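Local atomic coordinates of lysozyme C (Equus asinus, PDB entry 5XUW), a protein that hydrolyses the beta-1,4 linkages between N-acetylmuramic acid and N-acetylglucosamine in bacterial peptidoglycan, giving it a bacteriolytic action, and binds a calcium ion. Residues K62-D67 / K96-D101; K103-S106 / A110-K113. All coordinates share one frame; numbering follows the deposited sequence.

Contact 1 of 2, residues K62-D67 / K96-D101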
ATOM      1  N   LYS A  62      -7.709  -5.210 -11.087  1.00 25.52           N
ATOM      2  CA  LYS A  62      -8.989  -5.911 -11.210  1.00 26.48           C
ATOM      3  C   LYS A  62     -10.076  -5.271 -10.356  1.00 26.06           C
ATOM      4  O   LYS A  62     -11.221  -5.202 -10.782  1.00 24.48           O
ATOM      5  CB  LYS A  62      -8.825  -7.386 -10.827  1.00 28.37           C
ATOM      6  CG  LYS A  62     -10.128  -8.174 -10.799  1.00 30.64           C
ATOM      7  CD  LYS A  62      -9.859  -9.664 -10.708  1.00 33.09           C
ATOM      8  CE  LYS A  62     -11.150 -10.460 -10.646  1.00 34.61           C
ATOM      9  NZ  LYS A  62     -10.877 -11.924 -10.656  1.00 35.48           N
ATOM     10  N   TRP A  63      -9.727  -4.843  -9.146  1.00 25.36           N
ATOM     11  CA  TRP A  63     -10.698  -4.256  -8.228  1.00 26.53           C
ATOM     12  C   TRP A  63     -10.529  -2.775  -7.954  1.00 23.34           C
ATOM     13  O   TRP A  63     -11.517  -2.107  -7.659  1.00 23.54           O
ATOM     14  CB  TRP A  63     -10.692  -5.018  -6.895  1.00 30.22           C
ATOM     15  CG  TRP A  63     -11.361  -6.379  -6.958  1.00 34.97           C
ATOM     16  CD1 TRP A  63     -12.371  -6.770  -7.799  1.00 37.55           C
ATOM     17  CD2 TRP A  63     -11.080  -7.506  -6.124  1.00 39.41           C
ATOM     18  NE1 TRP A  63     -12.717  -8.073  -7.549  1.00 41.16           N
ATOM     19  CE2 TRP A  63     -11.946  -8.549  -6.523  1.00 40.69           C
ATOM     20  CE3 TRP A  63     -10.178  -7.737  -5.078  1.00 41.65           C
ATOM     21  CZ2 TRP A  63     -11.939  -9.809  -5.914  1.00 43.12           C
ATOM     22  CZ3 TRP A  63     -10.165  -8.994  -4.467  1.00 43.61           C
ATOM     23  CH2 TRP A  63     -11.043 -10.015  -4.892  1.00 44.27           C
ATOM     24  N   TRP A  64      -9.302  -2.259  -8.048  1.00 21.02           N
ATOM     25  CA  TRP A  64      -8.986  -0.967  -7.456  1.00 20.38           C
ATOM     26  C   TRP A  64      -8.691   0.135  -8.457  1.00 19.40           C
ATOM     27  O   TRP A  64      -9.217   1.227  -8.319  1.00 19.27           O
ATOM     28  CB  TRP A  64      -7.837  -1.128  -6.454  1.00 20.07           C
ATOM     29  CG  TRP A  64      -8.164  -2.160  -5.427  1.00 20.30           C
ATOM     30  CD1 TRP A  64      -7.530  -3.351  -5.229  1.00 20.57           C
ATOM     31  CD2 TRP A  64      -9.239  -2.119  -4.491  1.00 20.79           C
ATOM     32  NE1 TRP A  64      -8.128  -4.049  -4.213  1.00 20.70           N
ATOM     33  CE2 TRP A  64      -9.187  -3.319  -3.742  1.00 21.05           C
ATOM     34  CE3 TRP A  64     -10.238  -1.184  -4.200  1.00 21.19           C
ATOM     35  CZ2 TRP A  64     -10.099  -3.605  -2.722  1.00 21.72           C
ATOM     36  CZ3 TRP A  64     -11.150  -1.469  -3.186  1.00 22.13           C
ATOM     37  CH2 TRP A  64     -11.069  -2.673  -2.456  1.00 22.22           C
ATOM     38  N   CYS A  65      -7.847  -0.139  -9.440  1.00 20.03           N
ATOM     39  CA  CYS A  65      -7.523   0.850 -10.482  1.00 21.09           C
ATOM     40  C   CYS A  65      -7.790   0.262 -11.850  1.00 21.63           C
ATOM     41  O   CYS A  65      -7.985  -0.952 -11.997  1.00 21.48           O
ATOM     42  CB  CYS A  65      -6.062   1.317 -10.375  1.00 21.47           C
ATOM     43  SG  CYS A  65      -4.801   0.058 -10.683  1.00 22.34           S
ATOM     44  N   LYS A  66      -7.791   1.129 -12.857  1.00 22.59           N
ATOM     45  CA  LYS A  66      -7.992   0.687 -14.233  1.00 24.68           C
ATOM     46  C   LYS A  66      -6.810   1.022 -15.140  1.00 25.91           C
ATOM     47  O   LYS A  66      -6.304   2.140 -15.154  1.00 23.94           O
ATOM     48  CB  LYS A  66      -9.306   1.222 -14.808  1.00 26.27           C
ATOM     49  CG  LYS A  66      -9.413   2.729 -14.938  1.00 28.51           C
ATOM     50  CD  LYS A  66     -10.389   3.120 -16.040  1.00 29.99           C
ATOM     51  CE  LYS A  66     -10.650   4.614 -15.994  1.00 31.40           C
ATOM     52  NZ  LYS A  66     -11.128   5.167 -17.290  1.00 31.95           N
ATOM     53  N   ASP A  67      -6.330   0.002 -15.831  1.00 28.54           N
ATOM     54  CA  ASP A  67      -5.499   0.182 -17.005  1.00 32.08           C
ATOM     55  C   ASP A  67      -6.382  -0.372 -18.118  1.00 36.91           C
ATOM     56  O   ASP A  67      -7.400  -1.011 -17.837  1.00 38.83           O
ATOM     57  CB  ASP A  67      -4.133  -0.518 -16.869  1.00 31.21           C
ATOM     58  CG  ASP A  67      -4.235  -2.015 -16.567  1.00 31.93           C
ATOM     59  OD1 ASP A  67      -5.133  -2.701 -17.096  1.00 31.13           O
ATOM     60  OD2 ASP A  67      -3.381  -2.514 -15.807  1.00 30.90           O
ATOM     61  N   LYS A  96      -6.737   3.435   1.775  1.00 16.00           N
ATOM     62  CA  LYS A  96      -7.798   3.678   2.762  1.00 17.31           C
ATOM     63  C   LYS A  96      -9.113   2.983   2.355  1.00 18.25           C
ATOM     64  O   LYS A  96      -9.771   2.380   3.199  1.00 19.62           O
ATOM     65  CB  LYS A  96      -8.022   5.178   2.961  1.00 17.59           C
ATOM     66  CG  LYS A  96      -6.924   5.868   3.749  1.00 18.52           C
ATOM     67  CD  LYS A  96      -7.171   7.357   3.857  1.00 19.92           C
ATOM     68  CE  LYS A  96      -6.119   8.033   4.714  1.00 20.54           C
ATOM     69  NZ  LYS A  96      -6.387   9.482   4.884  1.00 21.18           N
ATOM     70  N   ARG A  97      -9.477   3.057   1.074  1.00 18.72           N
ATOM     71  CA  ARG A  97     -10.641   2.320   0.548  1.00 20.02           C
ATOM     72  C   ARG A  97     -10.404   0.805   0.670  1.00 19.62           C
ATOM     73  O   ARG A  97     -11.280   0.077   1.157  1.00 19.86           O
ATOM     74  CB  ARG A  97     -10.977   2.776  -0.901  1.00 21.92           C
ATOM     75  CG  ARG A  97     -11.945   1.914  -1.731  1.00 24.85           C
ATOM     76  CD  ARG A  97     -13.408   2.011  -1.305  1.00 27.33           C
ATOM     77  NE  ARG A  97     -14.294   1.062  -2.026  1.00 29.14           N
ATOM     78  CZ  ARG A  97     -14.313  -0.265  -1.863  1.00 31.09           C
ATOM     79  NH1 ARG A  97     -13.495  -0.862  -1.001  1.00 32.60           N
ATOM     80  NH2 ARG A  97     -15.148  -1.026  -2.581  1.00 32.13           N
ATOM     81  N   VAL A  98      -9.208   0.334   0.305  1.00 17.54           N
ATOM     82  CA  VAL A  98      -8.928  -1.104   0.345  1.00 17.20           C
ATOM     83  C   VAL A  98      -9.084  -1.673   1.761  1.00 17.04           C
ATOM     84  O   VAL A  98      -9.751  -2.704   1.917  1.00 17.07           O
ATOM     85  CB  VAL A  98      -7.525  -1.452  -0.211  1.00 17.19           C
ATOM     86  CG1 VAL A  98      -7.241  -2.942  -0.068  1.00 17.14           C
ATOM     87  CG2 VAL A  98      -7.403  -1.024  -1.672  1.00 17.54           C
ATOM     88  N   VAL A  99      -8.497  -1.025   2.773  1.00 16.87           N
ATOM     89  CA  VAL A  99      -8.541  -1.592   4.151  1.00 18.43           C
ATOM     90  C   VAL A  99      -9.916  -1.676   4.767  1.00 18.32           C
ATOM     91  O   VAL A  99     -10.102  -2.456   5.691  1.00 18.17           O
ATOM     92  CB  VAL A  99      -7.775  -0.846   5.292  1.00 19.66           C
ATOM     93  CG1 VAL A  99      -6.416  -1.428   5.545  1.00 21.24           C
ATOM     94  CG2 VAL A  99      -7.876   0.670   5.225  1.00 19.10           C
ATOM     95  N   ARG A 100     -10.839  -0.824   4.330  1.00 19.04           N
ATOM     96  CA  ARG A 100     -12.189  -0.833   4.887  1.00 20.12           C
ATOM     97  C   ARG A 100     -12.996  -2.053   4.420  1.00 18.63           C
ATOM     98  O   ARG A 100     -14.021  -2.365   5.016  1.00 17.83           O
ATOM     99  CB  ARG A 100     -12.916   0.484   4.595  1.00 23.09           C
ATOM    100  CG  ARG A 100     -12.285   1.663   5.314  1.00 26.31           C
ATOM    101  CD  ARG A 100     -13.137   2.919   5.221  1.00 30.34           C
ATOM    102  NE  ARG A 100     -14.183   2.962   6.243  1.00 34.34           N
ATOM    103  CZ  ARG A 100     -15.192   3.836   6.275  1.00 37.69           C
ATOM    104  NH1 ARG A 100     -15.330   4.767   5.330  1.00 39.28           N
ATOM    105  NH2 ARG A 100     -16.086   3.773   7.262  1.00 40.59           N
ATOM    106  N   ASP A 101     -12.503  -2.767   3.407  1.00 17.20           N
ATOM    107  CA  ASP A 101     -13.135  -4.006   2.939  1.00 17.26           C
ATOM    108  C   ASP A 101     -12.906  -5.211   3.847  1.00 16.36           C
ATOM    109  O   ASP A 101     -12.125  -5.123   4.800  1.00 15.83           O
ATOM    110  CB  ASP A 101     -12.761  -4.269   1.472  1.00 17.58           C
ATOM    111  CG  ASP A 101     -13.755  -3.662   0.517  1.00 17.58           C
ATOM    112  OD1 ASP A 101     -14.556  -2.806   0.934  1.00 19.01           O
ATOM    113  OD2 ASP A 101     -13.740  -4.011  -0.665  1.00 18.24           O
TER

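Contact 2 of 2, residues K103-S106 / A110-K113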
ATOM      1  N   LYS A 103     -11.378  -8.042   4.307  1.00 17.33           N
ATOM      2  CA  LYS A 103     -10.082  -8.610   4.697  1.00 18.53           C
ATOM      3  C   LYS A 103      -9.217  -7.667   5.526  1.00 17.45           C
ATOM      4  O   LYS A 103      -8.215  -8.104   6.102  1.00 17.60           O
ATOM      5  CB  LYS A 103      -9.289  -9.048   3.458  1.00 20.38           C
ATOM      6  CG  LYS A 103     -10.002 -10.065   2.580  1.00 22.88           C
ATOM      7  CD  LYS A 103      -9.372 -11.444   2.619  1.00 24.77           C
ATOM      8  CE  LYS A 103      -8.049 -11.485   1.878  1.00 26.11           C
ATOM      9  NZ  LYS A 103      -7.702 -12.875   1.473  1.00 26.61           N
ATOM     10  N   GLY A 104      -9.574  -6.386   5.598  1.00 16.50           N
ATOM     11  CA  GLY A 104      -8.687  -5.405   6.218  1.00 15.99           C
ATOM     12  C   GLY A 104      -7.336  -5.426   5.521  1.00 15.49           C
ATOM     13  O   GLY A 104      -7.256  -5.585   4.295  1.00 14.56           O
ATOM     14  N   MET A 105      -6.263  -5.338   6.303  1.00 16.35           N
ATOM     15  CA  MET A 105      -4.913  -5.317   5.732  1.00 16.70           C
ATOM     16  C   MET A 105      -4.490  -6.662   5.156  1.00 15.87           C
ATOM     17  O   MET A 105      -3.532  -6.716   4.377  1.00 15.02           O
ATOM     18  CB  MET A 105      -3.860  -4.806   6.731  1.00 18.98           C
ATOM     19  CG  MET A 105      -3.800  -3.292   6.862  1.00 21.41           C
ATOM     20  SD  MET A 105      -2.232  -2.717   7.562  1.00 24.49           S
ATOM     21  CE  MET A 105      -1.195  -2.892   6.146  1.00 24.83           C
ATOM     22  N   SER A 106      -5.213  -7.744   5.477  1.00 15.20           N
ATOM     23  CA  SER A 106      -4.918  -9.044   4.863  1.00 15.17           C
ATOM     24  C   SER A 106      -5.173  -9.094   3.351  1.00 14.72           C
ATOM     25  O   SER A 106      -4.838 -10.077   2.716  1.00 14.45           O
ATOM     26  CB  SER A 106      -5.667 -10.176   5.572  1.00 15.11           C
ATOM     27  OG  SER A 106      -5.174 -10.326   6.888  1.00 15.39           O
ATOM     28  N   ALA A 110       1.826  -9.671   1.071  1.00 15.36           N
ATOM     29  CA  ALA A 110       3.165  -9.484   1.652  1.00 15.22           C
ATOM     30  C   ALA A 110       3.076  -9.000   3.110  1.00 14.51           C
ATOM     31  O   ALA A 110       3.908  -9.385   3.936  1.00 14.63           O
ATOM     32  CB  ALA A 110       4.008  -8.548   0.799  1.00 15.50           C
ATOM     33  N   TRP A 111       2.065  -8.191   3.427  1.00 13.53           N
ATOM     34  CA  TRP A 111       1.793  -7.820   4.815  1.00 13.63           C
ATOM     35  C   TRP A 111       1.439  -9.061   5.636  1.00 13.83           C
ATOM     36  O   TRP A 111       1.962  -9.264   6.743  1.00 14.24           O
ATOM     37  CB  TRP A 111       0.686  -6.762   4.903  1.00 13.50           C
ATOM     38  CG  TRP A 111       0.353  -6.399   6.321  1.00 13.44           C
ATOM     39  CD1 TRP A 111       0.998  -5.497   7.122  1.00 13.77           C
ATOM     40  CD2 TRP A 111      -0.681  -6.968   7.106  1.00 13.47           C
ATOM     41  NE1 TRP A 111       0.424  -5.478   8.378  1.00 13.59           N
ATOM     42  CE2 TRP A 111      -0.618  -6.366   8.389  1.00 13.47           C
ATOM     43  CE3 TRP A 111      -1.671  -7.925   6.855  1.00 13.36           C
ATOM     44  CZ2 TRP A 111      -1.509  -6.695   9.411  1.00 13.61           C
ATOM     45  CZ3 TRP A 111      -2.546  -8.251   7.874  1.00 13.62           C
ATOM     46  CH2 TRP A 111      -2.468  -7.626   9.130  1.00 13.45           C
ATOM     47  N   VAL A 112       0.573  -9.909   5.094  1.00 14.34           N
ATOM     48  CA  VAL A 112       0.218 -11.155   5.789  1.00 14.63           C
ATOM     49  C   VAL A 112       1.471 -11.993   6.082  1.00 15.30           C
ATOM     50  O   VAL A 112       1.642 -12.485   7.196  1.00 14.61           O
ATOM     51  CB  VAL A 112      -0.783 -12.004   4.980  1.00 14.79           C
ATOM     52  CG1 VAL A 112      -0.984 -13.373   5.623  1.00 14.91           C
ATOM     53  CG2 VAL A 112      -2.113 -11.267   4.847  1.00 14.77           C
ATOM     54  N   LYS A 113       2.326 -12.149   5.077  1.00 15.78           N
ATOM     55  CA  LYS A 113       3.484 -13.039   5.179  1.00 17.28           C
ATOM     56  C   LYS A 113       4.558 -12.527   6.135  1.00 16.94           C
ATOM     57  O   LYS A 113       5.154 -13.317   6.858  1.00 17.65           O
ATOM     58  CB  LYS A 113       4.091 -13.281   3.795  1.00 19.12           C
ATOM     59  CG  LYS A 113       5.292 -14.220   3.779  1.00 21.82           C
ATOM     60  CD  LYS A 113       5.701 -14.585   2.364  1.00 24.56           C
ATOM     61  CE  LYS A 113       6.766 -15.672   2.365  1.00 26.80           C
ATOM     62  NZ  LYS A 113       7.331 -15.907   1.006  1.00 28.87           N
TER

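Contact 1 of 2, residues K62-D67 / K96-D101
R97 NH1 and D101 OD1 lie 2.9 Å apart in a salt bridge, and this ion pair meets the far rim of the W64 indole. The hydrogen bond within the bridge is weak, with an N-H...O angle of 120°, so charge attraction probably does much of the holding. D101 OD2 lies at the edge of the guanidinium, near its plane. Arginine suits the place because its flat head can offer a face to one neighbour and an edge to another: W64 CZ3 sits over one face, 3.3 Å from R97 NH1. The two planes stand 84° apart, and the indole rim points into the guanidinium rather than stacking on it. A bend at chi2 (73°) carries the R97 chain round from the helix to this rim. D101 reaches toward W64 from the direction opposite to the indole's own, beside R97, and its OD2 lies 3.5 Å from W64 CH2, near the ring plane; a carboxylate there would probably favour the slightly positive ring hydrogens.

The apolar part of the contact is made by V98. Its CG2 methyl sits over the six-membered ring of W64, 3.6 Å from the centroid, in a CH-pi contact, while CB of W63 lies on the opposite face toward the rim. A broad, flat tryptophan thus serves both chemistries, with a face for valine and an edge for the charged pair. The W64 side chain is about 7 Å from that of D53, a predicted active-site residue, consistent with a position close to the substrate cleft of c-type lysozymes.

The C65-C80 disulfide and the backbone hydrogen bonds of W63 with A75 and W64 with C76 hold 62-67 to a later part of the same long loop between strand 59-60 and helix 89-100; the C-terminal part of that helix meets the indole.

Contact 2 of 2, residues K103-S106 / A110-K113
S106 and V112 bring their backbones to 5.6 Å between CA atoms, where the 3-10 turn containing M105 and S106 lies against helix 109-114. Its entry through G104 has a positive phi (57°), readily adopted by glycine.

M105 lies along one face of the W111 indole. Its CB stands over the six-membered ring, 3.7 Å from the centroid and only 5° off the normal, and SD lies over the five-membered ring at 4.1 Å, a Met-aromatic contact. The bend at chi3 (77°) brings CE to 3.5 Å from W111 CD1. A long, flexible thioether suits this task, since it can follow both rings with polarisable sulfur and methyl. S106 OG approaches the ring edge instead, 3.5 Å from W111 CZ3, a small polar group at the partly exposed side. V112 adds its CG2 methyl, 3.6 Å from S106 CA.

The indole nitrogen of the buried W111 is hydrogen-bonded to N27 OD1. E35, the predicted catalytic acid, accepts a hydrogen bond from A110 N. The Met-aromatic pair, backed by M31 and N27 of helix 25-36, forms part of the hydrophobic cluster of the alpha domain of this c-type lysozyme, the W111 side chain lying about 5 Å from that of E35.

Overall arrangement
Contacts 1 and 2 follow one another along the chain, with centres 14 Å apart, and both are partly buried. Helix 89-100 belongs to the first alone, but its V99 turns from contact 1 to pack on M105, with CG1 3.5 Å from M105 CG, and so joins the two. Each centres on a buried tryptophan with an aliphatic group over a face and a polar group at an edge. In contact 1, which bridges distant parts of the chain, that edge meets a partly exposed ion pair. Contact 2 is local, between a turn and the next helix; its polar edge partner is a neutral hydroxyl, and its face partner is a thioether chain in place of a valine methyl.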